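Local coordinates for protein pyridine nucleotide-disulphide oxidoreductase dimerisation region (Escherichia coli BL21, PDB 6KYY) that is a FAD-containing disulfide reductase family enzyme that binds copper(II) and is probably involved in resistance to reactive chlorine species stress, at residues B[39-44]-B[103-108]; B[137-142]-B[258-263]. One frame throughout, in Å; residues are numbered along the deposited sequence.

Contact 1. Residues B[39-44]-B[103-108]. With FAD (flavin-adenine dinucleotide), chain N.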
loop_
_atom_site.group_PDB
_atom_site.type_symbol
_atom_site.label_atom_id
_atom_site.label_comp_id
_atom_site.label_asym_id
_atom_site.label_seq_id
_atom_site.Cartn_x
_atom_site.Cartn_y
_atom_site.Cartn_z
ATOM N N ILE B 39 16.239 16.021 26.722
ATOM C CA ILE B 39 16.889 17.260 26.314
ATOM C C ILE B 39 16.780 17.389 24.803
ATOM O O ILE B 39 17.052 16.432 24.068
ATOM C CB ILE B 39 18.360 17.295 26.763
ATOM C CG1 ILE B 39 18.518 16.606 28.119
ATOM C CG2 ILE B 39 18.862 18.730 26.824
ATOM C CD1 ILE B 39 17.991 17.418 29.275
ATOM N N GLU B 40 16.384 18.571 24.338
ATOM C CA GLU B 40 16.242 18.848 22.913
ATOM C C GLU B 40 16.824 20.225 22.637
ATOM O O GLU B 40 16.380 21.216 23.224
ATOM C CB GLU B 40 14.774 18.775 22.481
ATOM C CG GLU B 40 14.523 19.177 21.041
ATOM C CD GLU B 40 15.492 18.528 20.073
ATOM O OE1 GLU B 40 16.113 19.260 19.274
ATOM O OE2 GLU B 40 15.630 17.287 20.107
ATOM N N GLN B 41 17.814 20.286 21.745
ATOM C CA GLN B 41 18.562 21.515 21.511
ATOM C C GLN B 41 17.828 22.517 20.629
ATOM O O GLN B 41 18.277 23.664 20.528
ATOM C CB GLN B 41 19.921 21.189 20.885
ATOM C CG GLN B 41 19.850 20.770 19.425
ATOM C CD GLN B 41 21.166 20.216 18.910
ATOM O OE1 GLN B 41 22.172 20.215 19.621
ATOM N NE2 GLN B 41 21.167 19.742 17.669
ATOM N N SER B 42 16.721 22.129 20.001
ATOM C CA SER B 42 16.026 22.997 19.061
ATOM C C SER B 42 14.524 22.871 19.257
ATOM O O SER B 42 13.996 21.756 19.310
ATOM C CB SER B 42 16.399 22.647 17.616
ATOM O OG SER B 42 16.121 23.722 16.738
ATOM N N ASN B 43 13.839 24.009 19.357
ATOM C CA ASN B 43 12.385 24.004 19.470
ATOM C C ASN B 43 11.691 23.839 18.123
ATOM O O ASN B 43 10.460 23.731 18.087
ATOM C CB ASN B 43 11.902 25.280 20.168
ATOM C CG ASN B 43 11.931 26.497 19.264
ATOM O OD1 ASN B 43 12.779 26.613 18.379
ATOM N ND2 ASN B 43 11.004 27.422 19.489
ATOM N N ALA B 44 12.442 23.825 17.024
ATOM C CA ALA B 44 11.928 23.439 15.719
ATOM C C ALA B 44 12.227 21.982 15.401
ATOM O O ALA B 44 11.950 21.526 14.286
ATOM C CB ALA B 44 12.505 24.346 14.629
ATOM N N ASP B 103 14.646 22.330 26.943
ATOM C CA ASP B 103 15.314 22.950 25.808
ATOM C C ASP B 103 16.762 23.265 26.158
ATOM O O ASP B 103 17.063 23.720 27.264
ATOM C CB ASP B 103 14.590 24.232 25.397
ATOM C CG ASP B 103 13.324 23.963 24.609
ATOM O OD1 ASP B 103 13.426 23.652 23.402
ATOM O OD2 ASP B 103 12.226 24.067 25.194
ATOM N N GLY B 104 17.656 23.021 25.216
ATOM C CA GLY B 104 19.063 23.339 25.386
ATOM C C GLY B 104 19.962 22.298 24.748
ATOM O O GLY B 104 19.588 21.142 24.551
ATOM N N GLN B 105 21.183 22.723 24.426
ATOM C CA GLN B 105 22.181 21.861 23.801
ATOM C C GLN B 105 22.936 21.110 24.893
ATOM O O GLN B 105 23.659 21.719 25.688
ATOM C CB GLN B 105 23.134 22.686 22.940
ATOM C CG GLN B 105 23.986 21.864 21.986
ATOM C CD GLN B 105 25.406 21.681 22.483
ATOM O OE1 GLN B 105 26.058 22.637 22.902
ATOM N NE2 GLN B 105 25.895 20.447 22.437
ATOM N N ALA B 106 22.776 19.790 24.925
ATOM C CA ALA B 106 23.371 18.980 25.976
ATOM C C ALA B 106 24.842 18.697 25.693
ATOM O O ALA B 106 25.269 18.586 24.540
ATOM C CB ALA B 106 22.610 17.663 26.135
ATOM N N GLU B 107 25.615 18.577 26.770
ATOM C CA GLU B 107 27.046 18.328 26.686
ATOM C C GLU B 107 27.462 17.525 27.909
ATOM O O GLU B 107 27.051 17.844 29.029
ATOM C CB GLU B 107 27.830 19.642 26.609
ATOM C CG GLU B 107 29.334 19.479 26.479
ATOM C CD GLU B 107 30.087 20.734 26.876
ATOM O OE1 GLU B 107 30.306 20.939 28.088
ATOM O OE2 GLU B 107 30.455 21.520 25.977
ATOM N N PHE B 108 28.268 16.488 27.693
ATOM C CA PHE B 108 28.670 15.591 28.772
ATOM C C PHE B 108 29.733 16.266 29.631
ATOM O O PHE B 108 30.842 16.539 29.160
ATOM C CB PHE B 108 29.191 14.273 28.207
ATOM C CG PHE B 108 28.131 13.222 28.027
ATOM C CD1 PHE B 108 27.533 12.622 29.124
ATOM C CD2 PHE B 108 27.740 12.826 26.759
ATOM C CE1 PHE B 108 26.560 11.653 28.960
ATOM C CE2 PHE B 108 26.769 11.857 26.588
ATOM C CZ PHE B 108 26.178 11.269 27.690
HETATM P PA FAD N . 16.734 11.950 15.329
HETATM O O1A FAD N . 17.774 12.326 14.341
HETATM O O2A FAD N . 15.327 11.725 14.764
HETATM O O5B FAD N . 16.668 13.007 16.488
HETATM C C5B FAD N . 17.767 13.905 16.745
HETATM C C4B FAD N . 17.300 14.979 17.696
HETATM O O4B FAD N . 18.302 15.202 18.715
HETATM C C3B FAD N . 17.018 16.338 17.054
HETATM O O3B FAD N . 15.796 16.878 17.542
HETATM C C2B FAD N . 18.227 17.180 17.472
HETATM O O2B FAD N . 17.895 18.560 17.590
HETATM C C1B FAD N . 18.542 16.585 18.840
HETATM N N9A FAD N . 19.920 16.781 19.282
HETATM C C8A FAD N . 21.062 16.562 18.559
HETATM N N7A FAD N . 22.169 16.826 19.213
HETATM C C5A FAD N . 21.722 17.251 20.455
HETATM C C6A FAD N . 22.399 17.680 21.613
HETATM N N6A FAD N . 23.729 17.754 21.712
HETATM N N1A FAD N . 21.652 18.033 22.683
HETATM C C2A FAD N . 20.322 17.960 22.591
HETATM N N3A FAD N . 19.575 17.573 21.555
HETATM C C4A FAD N . 20.338 17.228 20.513
HETATM N N1 FAD N . 14.115 7.048 7.565
HETATM C C2 FAD N . 13.209 6.105 7.172
HETATM O O2 FAD N . 12.984 5.099 7.856
HETATM N N3 FAD N . 12.518 6.269 5.984
HETATM C C4 FAD N . 12.659 7.318 5.098
HETATM O O4 FAD N . 11.978 7.358 4.075
HETATM C C4X FAD N . 13.629 8.314 5.522
HETATM N N5 FAD N . 13.803 9.357 4.765
HETATM C C5X FAD N . 14.723 10.309 5.172
HETATM C C6 FAD N . 14.935 11.423 4.362
HETATM C C7 FAD N . 15.848 12.409 4.726
HETATM C C7M FAD N . 16.051 13.599 3.827
HETATM C C8 FAD N . 16.566 12.278 5.925
HETATM C C8M FAD N . 17.560 13.327 6.348
HETATM C C9 FAD N . 16.358 11.167 6.736
HETATM C C9A FAD N . 15.444 10.186 6.370
HETATM N N10 FAD N . 15.204 9.052 7.170
HETATM C C10 FAD N . 14.304 8.093 6.776
HETATM C "C1'" FAD N . 15.933 8.856 8.432
HETATM C "C2'" FAD N . 15.189 9.391 9.651
HETATM O "O2'" FAD N . 15.039 10.808 9.557
HETATM C "C3'" FAD N . 15.985 9.054 10.912
HETATM O "O3'" FAD N . 16.681 7.830 10.707
HETATM C "C4'" FAD N . 15.137 8.934 12.179
HETATM O "O4'" FAD N . 14.638 10.222 12.542
HETATM C "C5'" FAD N . 15.898 8.318 13.335
HETATM O "O5'" FAD N . 16.627 9.354 14.024
HETATM P P FAD N . 17.116 9.158 15.509
HETATM O O1P FAD N . 16.060 8.380 16.300
HETATM O O2P FAD N . 18.469 8.561 15.536
HETATM O O3P FAD N . 17.165 10.631 16.096
#
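Gln-41 lays its carboxamide flat over one face of the FAD adenine, and Gln-105 closes on it from the opposing segment, with CG lying 3.4 Å from Gln-41 OE1. Gln-41 CG sits between the backbone N and the carbonyl carbon (chi1 74°), and the chain runs extended from there, carrying CD over C5A of the adenine at 3.4 Å. A long side chain ending in a planar amide suits this place, since the flat group can lie nearly parallel to the ring, with Gln-41 OE1 3.1 Å from FAD C5A. The amide nitrogen of Gln-105 is bonded to the carbonyl of Ser-265. Beneath these groups runs a parallel strand pairing: Glu-40, at the end of strand 36-40, bridges Asp-103, and Gly-104 N gives a hydrogen bond to Glu-40 O (3.0 Å). Gly-104 then takes a backbone conformation, phi 143°, that favours glycine. This is the edge of the Rossmann-type FAD-binding fold, in which an acidic residue closing the second strand receives the adenosine ribose. Glu-40 does so with both oxygens: OE1 accepts from FAD O2B at 2.5 Å and OE2 from FAD O3B at 2.6 Å. Ser-42 N also donates to OE1 and Phe-18 N to OE2, so backbone amides fix the carboxylate and would probably stabilise its negative charge. The adenine edge meets the main chain of Ala-106, whose N donates to FAD N1A at 3.1 Å while N6A reaches Ala-106 O only weakly. The small methyl of Ala-106 lets the main chain come this near the ring, and on the buried side Ile-39 CG2 packs 4.0 Å from that CB.

Contact 2. Residues B[137-142]-B[258-263]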
loop_
_atom_site.group_PDB
_atom_site.type_symbol
_atom_site.label_atom_id
_atom_site.label_comp_id
_atom_site.label_asym_id
_atom_site.label_seq_id
_atom_site.Cartn_x
_atom_site.Cartn_y
_atom_site.Cartn_z
ATOM N N GLN B 137 23.890 14.122 11.198
ATOM C CA GLN B 137 24.000 15.458 10.632
ATOM C C GLN B 137 24.552 15.347 9.218
ATOM O O GLN B 137 25.147 14.334 8.842
ATOM C CB GLN B 137 24.892 16.364 11.489
ATOM C CG GLN B 137 26.376 16.057 11.370
ATOM C CD GLN B 137 27.175 16.565 12.553
ATOM O OE1 GLN B 137 26.970 17.684 13.022
ATOM N NE2 GLN B 137 28.095 15.742 13.044
ATOM N N THR B 138 24.353 16.408 8.438
ATOM C CA THR B 138 24.775 16.404 7.043
ATOM C C THR B 138 26.294 16.333 6.932
ATOM O O THR B 138 27.020 17.023 7.652
ATOM C CB THR B 138 24.261 17.657 6.325
ATOM O OG1 THR B 138 22.831 17.698 6.393
ATOM C CG2 THR B 138 24.689 17.657 4.863
ATOM N N VAL B 139 26.769 15.479 6.031
ATOM C CA VAL B 139 28.182 15.419 5.679
ATOM C C VAL B 139 28.445 16.447 4.590
ATOM O O VAL B 139 27.729 16.494 3.582
ATOM C CB VAL B 139 28.576 14.006 5.214
ATOM C CG1 VAL B 139 29.921 14.030 4.502
ATOM C CG2 VAL B 139 28.612 13.051 6.393
ATOM N N VAL B 140 29.457 17.279 4.794
ATOM C CA VAL B 140 29.838 18.322 3.847
ATOM C C VAL B 140 31.131 17.885 3.165
ATOM O O VAL B 140 32.161 17.748 3.838
ATOM C CB VAL B 140 30.011 19.683 4.540
ATOM C CG1 VAL B 140 30.139 20.789 3.506
ATOM C CG2 VAL B 140 28.842 19.953 5.475
ATOM N N PRO B 141 31.126 17.650 1.851
ATOM C CA PRO B 141 32.357 17.232 1.184
ATOM C C PRO B 141 33.378 18.352 1.182
ATOM O O PRO B 141 33.017 19.542 1.165
ATOM C CB PRO B 141 31.888 16.895 -0.245
ATOM C CG PRO B 141 30.400 16.739 -0.147
ATOM C CD PRO B 141 29.977 17.676 0.934
ATOM N N PRO B 142 34.673 18.024 1.196
ATOM C CA PRO B 142 35.721 19.066 1.249
ATOM C C PRO B 142 35.986 19.689 -0.117
ATOM O O PRO B 142 37.027 19.492 -0.753
ATOM C CB PRO B 142 36.931 18.296 1.796
ATOM C CG PRO B 142 36.545 16.824 1.819
ATOM C CD PRO B 142 35.244 16.673 1.112
ATOM N N GLY B 258 25.237 11.999 2.099
ATOM C CA GLY B 258 25.105 11.135 3.252
ATOM C C GLY B 258 25.094 11.898 4.566
ATOM O O GLY B 258 25.480 13.062 4.654
ATOM N N ARG B 259 24.629 11.209 5.605
ATOM C CA ARG B 259 24.598 11.741 6.958
ATOM C C ARG B 259 25.494 10.903 7.857
ATOM O O ARG B 259 25.602 9.684 7.692
ATOM C CB ARG B 259 23.175 11.757 7.524
ATOM C CG ARG B 259 22.134 12.319 6.578
ATOM C CD ARG B 259 20.880 12.706 7.336
ATOM N NE ARG B 259 20.904 14.103 7.759
ATOM C CZ ARG B 259 20.459 14.535 8.934
ATOM N NH1 ARG B 259 19.952 13.677 9.811
ATOM N NH2 ARG B 259 20.521 15.825 9.234
ATOM N N GLN B 260 26.139 11.565 8.810
ATOM C CA GLN B 260 27.006 10.891 9.759
ATOM C C GLN B 260 26.588 11.246 11.178
ATOM O O GLN B 260 26.009 12.312 11.410
ATOM C CB GLN B 260 28.479 11.267 9.536
ATOM C CG GLN B 260 28.887 12.617 10.097
ATOM C CD GLN B 260 30.310 12.985 9.731
ATOM O OE1 GLN B 260 30.858 12.488 8.745
ATOM N NE2 GLN B 260 30.920 13.856 10.525
ATOM N N PRO B 261 26.851 10.360 12.140
ATOM C CA PRO B 261 26.436 10.621 13.524
ATOM C C PRO B 261 26.948 11.959 14.035
ATOM O O PRO B 261 28.062 12.386 13.720
ATOM C CB PRO B 261 27.050 9.450 14.298
ATOM C CG PRO B 261 27.129 8.353 13.298
ATOM C CD PRO B 261 27.415 9.008 11.977
ATOM N N ALA B 262 26.113 12.628 14.826
ATOM C CA ALA B 262 26.441 13.922 15.418
ATOM C C ALA B 262 26.839 13.684 16.871
ATOM O O ALA B 262 25.982 13.502 17.740
ATOM C CB ALA B 262 25.263 14.886 15.308
ATOM N N THR B 263 28.146 13.682 17.129
ATOM C CA THR B 263 28.674 13.432 18.465
ATOM C C THR B 263 29.693 14.455 18.939
ATOM O O THR B 263 29.916 14.543 20.153
ATOM C CB THR B 263 29.329 12.044 18.535
ATOM O OG1 THR B 263 30.045 11.791 17.320
ATOM C CG2 THR B 263 28.282 10.973 18.735
#
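Gln-137 and Gln-260 face each other as a hydrogen-bonded pair in a two-stranded antiparallel ribbon, formed where the chain leaves the FAD-binding fold and where it returns from the second, NAD-type Rossmann fold. The tight part is the main chain. Gln-137 N donates to Gln-260 O at 2.8 Å, and Gln-260 N returns a bond to Gln-137 O. One step on, Thr-138 and Arg-259 form the non-hydrogen-bonded pair, after which Val-139 N binds Gly-258 O (3.1 Å); Gly-258 adopts a positive phi that suits glycine. Val-139 turns its side chain toward the partner strand, and the Val-139 and Gln-260 side chains cross at about a right angle, Val-139 CG2 3.6 Å from Gln-260 CB. A branched residue fits here because one methyl can lie against the whole Gln-260 chain from CB to OE1, closest at OE1.

This is a surface contact, and its looser side is the Gln-137 amide. The extended Gln-137 side chain reaches across to the other strand to give only a weak bond from NE2 to Pro-261 O (3.4 Å), while the amide lies against Ala-262, Gln-137 NE2 3.4 Å from Ala-262 CA, with the small CB methyl over the amide face. Arg-259 heads instead toward the cofactor, touching FAD as well as Thr-49 and Ile-53 of helix 49-53; its carbonyl is held by Gln-305 and Arg-278. Gln-137 CA lies over one face of the Arg-259 guanidinium, 3.8 Å from NH2 and offset toward the rim of the group.

How the contacts relate
The two contacts follow one another along the chain, contact 1 closing before contact 2 opens, and their centres lie 19 Å apart with nearest atoms about 7 Å from each other. They belong to different sheets: contact 1 joins strand 36-40 to the end of strand 99-103 in the mixed sheet of the FAD-binding fold, whereas contact 2 is the separate ribbon of strands 136-138 and 259-261. Between the two strands of that ribbon the chain builds the five-stranded parallel sheet of the second Rossmann fold. FAD links them, its adenosine held in contact 1 and Arg-259 of contact 2 touching it too, so one cofactor spans from the sheet edge to the crossing between folds.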